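Local coordinates for helicase of the snf2/rad54 family (Sulfolobus solfataricus, PDB 1Z5Z), which probably couples ATP hydrolysis to movement along double-stranded DNA, as SWI2/SNF2 family ATPases do, this fragment being the C-terminal domain of the ATPase core, at residues E40-Y45 with I78-P82; I104-A108 with N185-H189. All coordinates share one frame; numbering follows the deposited sequence.

Contact 1: E40-Y45 with I78-P82; sequences EQAAMY and IVDHP
Gln41, Met44 and Tyr45 of helix 39-55 pack against Ile78, Val79 and Pro82 in a buried helix-to-turn contact, at the turn between helix 61-78 and helix 83-86. It is mostly apolar, with one polar grip. Gln41 lies against the turn, its CG 3.8 Å from Pro82 CD. Its chain runs extended beyond CG (chi2 179°) and carries the amide to the backbone of Ile78 and Val79. There Gln41 NE2 gives a hydrogen bond to Ile78 O at 2.9 Å. The donor lies in the carbonyl plane, but the N-H is bent, at 138°. The same NE2 also donates to a water that donates in turn to Val79 O. Gln41 OE1 accepts from Gly96 N, so both ends of the amide are held and its rotation is fixed. With an alanine here, Ile78 O and Gly96 N would probably both lose their side-chain partner, and a gap would open beside Pro82. Ile78 CD1 reaches Met44 CB at 3.6 Å, and Ile78 CG2 sits 3.5 Å from Gln41 O. Met44 SD lies 3.7 Å from Pro82 CB, and the bend at chi3 (78°) swings CE toward Ile78 CG1 and Pro82 O. Val79 CG1 meets the edge of the Tyr45 ring at CD1, 3.7 Å away. The Glu40 carboxylate passes across Pro82, with Glu40 OE1 3.6 Å from Pro82 CG, while OE2 forms salt bridges to Arg94 and Lys86. His81 ND1 caps Ala83 N. The turn thus packs against the earlier helix 39-55, whose glutamine binds its backbone, in the helical part of this SWI2/SNF2 C-terminal domain.

Contact 2: I104-A108 with N185-H189; sequences IIEEA and NRVIH
The guanidinium of Arg186 has Ala108 over one face and Glu107 at its edge. Ala108 CB sits 3.4 Å from Arg186 NE and 3.7 Å from Arg186 CZ, so the methyl group rests on the face of the guanidinium, over NE and CZ. Glu107 OE1 comes in near the guanidinium plane, toward NH1. The salt bridge is long, 3.6 Å between Glu107 OE1 and Arg186 NH1. The carboxylate and guanidinium planes stand 74° apart, so the two groups do not pair side by side. A water lies near both, but its 2.5 Å distance to Glu107 OE1 is short enough to be doubtful, and its bond from Arg186 NH2 is weak. The stronger partner of the arginine is Asp113, which forms a salt bridge with NE. Two carboxylates thus sit around this guanidinium and would be expected to favour its positive charge. Arg186 bends at chi2 (96°) and again at chi3, which turns the group over Ala108.

The helix belongs to the layer against one face of the parallel sheet of this RecA-like helicase domain. Helix 96-110 runs almost antiparallel to strand 186-189, at 175°, with the axes of the short segments 10.6 Å apart. The strand lies between 216-222 and 115-119 in the sheet.

One helical turn before Ala108, Ile104 meets Ile188, the next residue of the strand to face the helix after Arg186. The two side chains reach tip to tip, Ile104 CG2 to Ile188 CD1 at 3.8 Å. Ile104 also touches His218 of strand 216-222, and Ile188 touches Ile117 of strand 115-119. Ala108 rests in addition on Ile115, while Ile105 leans on helix 122-136.

Overall arrangement
Contact 1 closes before contact 2 opens along the chain. Their centres are about 23 Å apart and their nearest atoms about 8 Å apart, without touching. The centre of contact 1 lies about 13 Å, and that of contact 2 about 15 Å, from the centre of the chain. Contact 1 joins helix 39-55 to the turn after helix 61-78. Contact 2 joins a helix to the central sheet. Helix 96-110 links the two regions. Lys97 near its start forms a salt bridge with Asp80 of contact 1. Residues 104-108 farther along the same helix make contact 2. Helix 122-136 also touches both, through Asp80 and His81 on one side and Ile105 on the other.

Contact 1: E40-Y45 with I78-P82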
loop_
_atom_site.group_PDB
_atom_site.type_symbol
_atom_site.label_atom_id
_atom_site.label_comp_id
_atom_site.label_asym_id
_atom_site.label_seq_id
_atom_site.Cartn_x
_atom_site.Cartn_y
_atom_site.Cartn_z
ATOM N N GLU A 40 6.484 -16.175 -4.770
ATOM C CA GLU A 40 7.587 -15.647 -3.990
ATOM C C GLU A 40 6.988 -14.850 -2.799
ATOM O O GLU A 40 7.322 -15.107 -1.638
ATOM C CB GLU A 40 8.490 -14.762 -4.867
ATOM C CG GLU A 40 9.681 -14.077 -4.107
ATOM C CD GLU A 40 10.478 -13.056 -4.958
ATOM O OE1 GLU A 40 9.950 -12.553 -5.974
ATOM O OE2 GLU A 40 11.630 -12.716 -4.598
ATOM N N GLN A 41 6.069 -13.930 -3.081
ATOM C CA GLN A 41 5.449 -13.127 -2.022
ATOM C C GLN A 41 4.744 -13.959 -0.957
ATOM O O GLN A 41 4.847 -13.661 0.241
ATOM C CB GLN A 41 4.444 -12.114 -2.610
ATOM C CG GLN A 41 5.069 -10.943 -3.360
ATOM C CD GLN A 41 4.023 -9.979 -3.940
ATOM O OE1 GLN A 41 3.154 -10.378 -4.736
ATOM N NE2 GLN A 41 4.098 -8.708 -3.539
ATOM N N ALA A 42 4.023 -14.995 -1.383
ATOM C CA ALA A 42 3.293 -15.835 -0.450
ATOM C C ALA A 42 4.265 -16.571 0.448
ATOM O O ALA A 42 4.027 -16.722 1.654
ATOM C CB ALA A 42 2.392 -16.827 -1.198
ATOM N N ALA A 43 5.379 -17.011 -0.119
ATOM C CA ALA A 43 6.367 -17.707 0.703
ATOM C C ALA A 43 6.988 -16.776 1.740
ATOM O O ALA A 43 7.201 -17.181 2.872
ATOM C CB ALA A 43 7.458 -18.297 -0.158
ATOM N N MET A 44 7.305 -15.539 1.357
ATOM C CA MET A 44 7.916 -14.603 2.311
ATOM C C MET A 44 6.900 -14.238 3.387
ATOM O O MET A 44 7.211 -14.199 4.580
ATOM C CB MET A 44 8.385 -13.340 1.584
ATOM C CG MET A 44 9.600 -13.543 0.713
ATOM S SD MET A 44 9.788 -12.183 -0.425
ATOM C CE MET A 44 10.505 -10.918 0.630
ATOM N N TYR A 45 5.667 -13.993 2.957
ATOM C CA TYR A 45 4.602 -13.630 3.885
ATOM C C TYR A 45 4.451 -14.720 4.940
ATOM O O TYR A 45 4.382 -14.448 6.142
ATOM C CB TYR A 45 3.271 -13.473 3.134
ATOM C CG TYR A 45 2.149 -12.897 3.996
ATOM C CD1 TYR A 45 1.769 -11.547 3.869
ATOM C CD2 TYR A 45 1.469 -13.678 4.926
ATOM C CE1 TYR A 45 0.733 -10.996 4.649
ATOM C CE2 TYR A 45 0.422 -13.126 5.713
ATOM C CZ TYR A 45 0.071 -11.778 5.555
ATOM O OH TYR A 45 -0.954 -11.214 6.286
ATOM N N ILE A 78 6.092 -6.750 2.149
ATOM C CA ILE A 78 6.073 -7.941 1.317
ATOM C C ILE A 78 4.889 -7.920 0.354
ATOM O O ILE A 78 5.050 -8.252 -0.833
ATOM C CB ILE A 78 6.009 -9.235 2.217
ATOM C CG1 ILE A 78 7.394 -9.486 2.866
ATOM C CG2 ILE A 78 5.550 -10.435 1.412
ATOM C CD1 ILE A 78 7.383 -10.696 3.810
ATOM N N VAL A 79 3.713 -7.514 0.832
ATOM C CA VAL A 79 2.566 -7.494 -0.084
ATOM C C VAL A 79 2.619 -6.394 -1.136
ATOM O O VAL A 79 1.801 -6.389 -2.065
ATOM C CB VAL A 79 1.215 -7.407 0.664
ATOM C CG1 VAL A 79 1.103 -8.616 1.647
ATOM C CG2 VAL A 79 1.104 -6.072 1.406
ATOM N N ASP A 80 3.574 -5.466 -0.997
ATOM C CA ASP A 80 3.748 -4.390 -1.961
ATOM C C ASP A 80 4.760 -4.864 -3.002
ATOM O O ASP A 80 4.501 -4.818 -4.175
ATOM C CB ASP A 80 4.294 -3.125 -1.269
ATOM C CG ASP A 80 3.199 -2.202 -0.783
ATOM O OD1 ASP A 80 2.003 -2.636 -0.717
ATOM O OD2 ASP A 80 3.540 -1.041 -0.468
ATOM N N HIS A 81 5.945 -5.285 -2.555
ATOM C CA HIS A 81 6.973 -5.739 -3.483
ATOM C C HIS A 81 8.137 -6.392 -2.751
ATOM O O HIS A 81 8.777 -5.776 -1.880
ATOM C CB HIS A 81 7.496 -4.571 -4.303
ATOM C CG HIS A 81 8.208 -4.986 -5.553
ATOM N ND1 HIS A 81 9.326 -5.800 -5.547
ATOM C CD2 HIS A 81 7.932 -4.732 -6.857
ATOM C CE1 HIS A 81 9.703 -6.032 -6.791
ATOM N NE2 HIS A 81 8.874 -5.393 -7.604
ATOM N N PRO A 82 8.453 -7.643 -3.108
ATOM C CA PRO A 82 9.553 -8.327 -2.438
ATOM C C PRO A 82 10.885 -7.569 -2.422
ATOM O O PRO A 82 11.682 -7.753 -1.509
ATOM C CB PRO A 82 9.634 -9.662 -3.180
ATOM C CG PRO A 82 9.024 -9.386 -4.506
ATOM C CD PRO A 82 7.860 -8.499 -4.150
HETATM O O HOH W 1 1.475 -7.660 -4.299
#

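Contact 2: I104-A108 with N185-H189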
loop_
_atom_site.group_PDB
_atom_site.type_symbol
_atom_site.label_atom_id
_atom_site.label_comp_id
_atom_site.label_asym_id
_atom_site.label_seq_id
_atom_site.Cartn_x
_atom_site.Cartn_y
_atom_site.Cartn_z
ATOM N N ILE A 104 -4.300 -1.572 -14.807
ATOM C CA ILE A 104 -5.179 -0.425 -14.597
ATOM C C ILE A 104 -4.673 0.759 -15.403
ATOM O O ILE A 104 -5.436 1.496 -16.033
ATOM C CB ILE A 104 -5.240 -0.016 -13.109
ATOM C CG1 ILE A 104 -6.003 -1.073 -12.291
ATOM C CG2 ILE A 104 -5.858 1.352 -13.002
ATOM C CD1 ILE A 104 -5.775 -0.983 -10.737
ATOM N N ILE A 105 -3.367 0.946 -15.363
ATOM C CA ILE A 105 -2.756 2.028 -16.104
ATOM C C ILE A 105 -3.090 1.953 -17.619
ATOM O O ILE A 105 -3.453 2.958 -18.256
ATOM C CB ILE A 105 -1.208 2.011 -15.881
ATOM C CG1 ILE A 105 -0.897 2.461 -14.437
ATOM C CG2 ILE A 105 -0.518 2.949 -16.869
ATOM C CD1 ILE A 105 0.598 2.748 -14.189
ATOM N N GLU A 106 -2.983 0.754 -18.176
ATOM C CA GLU A 106 -3.232 0.552 -19.606
ATOM C C GLU A 106 -4.653 1.022 -19.932
ATOM O O GLU A 106 -4.868 1.877 -20.797
ATOM C CB GLU A 106 -3.026 -0.929 -19.935
ATOM C CG GLU A 106 -2.976 -1.239 -21.414
ATOM C CD GLU A 106 -2.504 -2.664 -21.682
ATOM O OE1 GLU A 106 -3.219 -3.609 -21.292
ATOM O OE2 GLU A 106 -1.413 -2.836 -22.272
ATOM N N GLU A 107 -5.619 0.496 -19.200
ATOM C CA GLU A 107 -6.983 0.915 -19.392
ATOM C C GLU A 107 -7.151 2.433 -19.166
ATOM O O GLU A 107 -7.840 3.093 -19.930
ATOM C CB GLU A 107 -7.916 0.137 -18.452
ATOM C CG GLU A 107 -9.194 0.872 -18.125
ATOM C CD GLU A 107 -10.159 0.049 -17.297
ATOM O OE1 GLU A 107 -10.968 0.642 -16.549
ATOM O OE2 GLU A 107 -10.123 -1.189 -17.397
ATOM N N ALA A 108 -6.504 3.006 -18.159
ATOM C CA ALA A 108 -6.705 4.422 -17.917
ATOM C C ALA A 108 -6.087 5.364 -18.953
ATOM O O ALA A 108 -6.716 6.350 -19.342
ATOM C CB ALA A 108 -6.231 4.787 -16.519
ATOM N N ASN A 185 -7.802 11.991 -12.646
ATOM C CA ASN A 185 -9.032 11.364 -13.100
ATOM C C ASN A 185 -9.080 9.974 -12.513
ATOM O O ASN A 185 -10.128 9.384 -12.378
ATOM C CB ASN A 185 -9.021 11.224 -14.646
ATOM C CG ASN A 185 -8.759 12.550 -15.354
ATOM O OD1 ASN A 185 -7.655 12.835 -15.833
ATOM N ND2 ASN A 185 -9.777 13.386 -15.390
ATOM N N ARG A 186 -7.911 9.450 -12.172
ATOM C CA ARG A 186 -7.810 8.093 -11.647
ATOM C C ARG A 186 -6.847 8.102 -10.452
ATOM O O ARG A 186 -5.782 8.727 -10.501
ATOM C CB ARG A 186 -7.288 7.205 -12.760
ATOM C CG ARG A 186 -7.008 5.800 -12.407
ATOM C CD ARG A 186 -8.174 4.926 -12.753
ATOM N NE ARG A 186 -8.664 5.125 -14.114
ATOM C CZ ARG A 186 -9.395 4.218 -14.764
ATOM N NH1 ARG A 186 -9.686 3.061 -14.169
ATOM N NH2 ARG A 186 -9.874 4.469 -15.982
ATOM N N VAL A 187 -7.225 7.413 -9.387
ATOM C CA VAL A 187 -6.402 7.380 -8.204
ATOM C C VAL A 187 -6.246 5.917 -7.830
ATOM O O VAL A 187 -7.242 5.181 -7.768
ATOM C CB VAL A 187 -7.085 8.138 -6.996
ATOM C CG1 VAL A 187 -6.197 8.058 -5.752
ATOM C CG2 VAL A 187 -7.353 9.602 -7.352
ATOM N N ILE A 188 -4.991 5.492 -7.636
ATOM C CA ILE A 188 -4.699 4.131 -7.184
ATOM C C ILE A 188 -4.080 4.208 -5.774
ATOM O O ILE A 188 -2.997 4.828 -5.582
ATOM C CB ILE A 188 -3.658 3.437 -8.086
ATOM C CG1 ILE A 188 -4.245 3.226 -9.488
ATOM C CG2 ILE A 188 -3.222 2.079 -7.480
ATOM C CD1 ILE A 188 -3.245 2.595 -10.490
ATOM N N HIS A 189 -4.757 3.627 -4.786
ATOM C CA HIS A 189 -4.202 3.587 -3.436
ATOM C C HIS A 189 -3.468 2.243 -3.362
ATOM O O HIS A 189 -4.059 1.192 -3.174
ATOM C CB HIS A 189 -5.310 3.765 -2.407
ATOM C CG HIS A 189 -5.915 5.139 -2.446
ATOM N ND1 HIS A 189 -5.186 6.279 -2.170
ATOM C CD2 HIS A 189 -7.150 5.559 -2.812
ATOM C CE1 HIS A 189 -5.949 7.342 -2.365
ATOM N NE2 HIS A 189 -7.145 6.932 -2.753
HETATM O O HOH W 2 -12.561 2.529 -16.348
#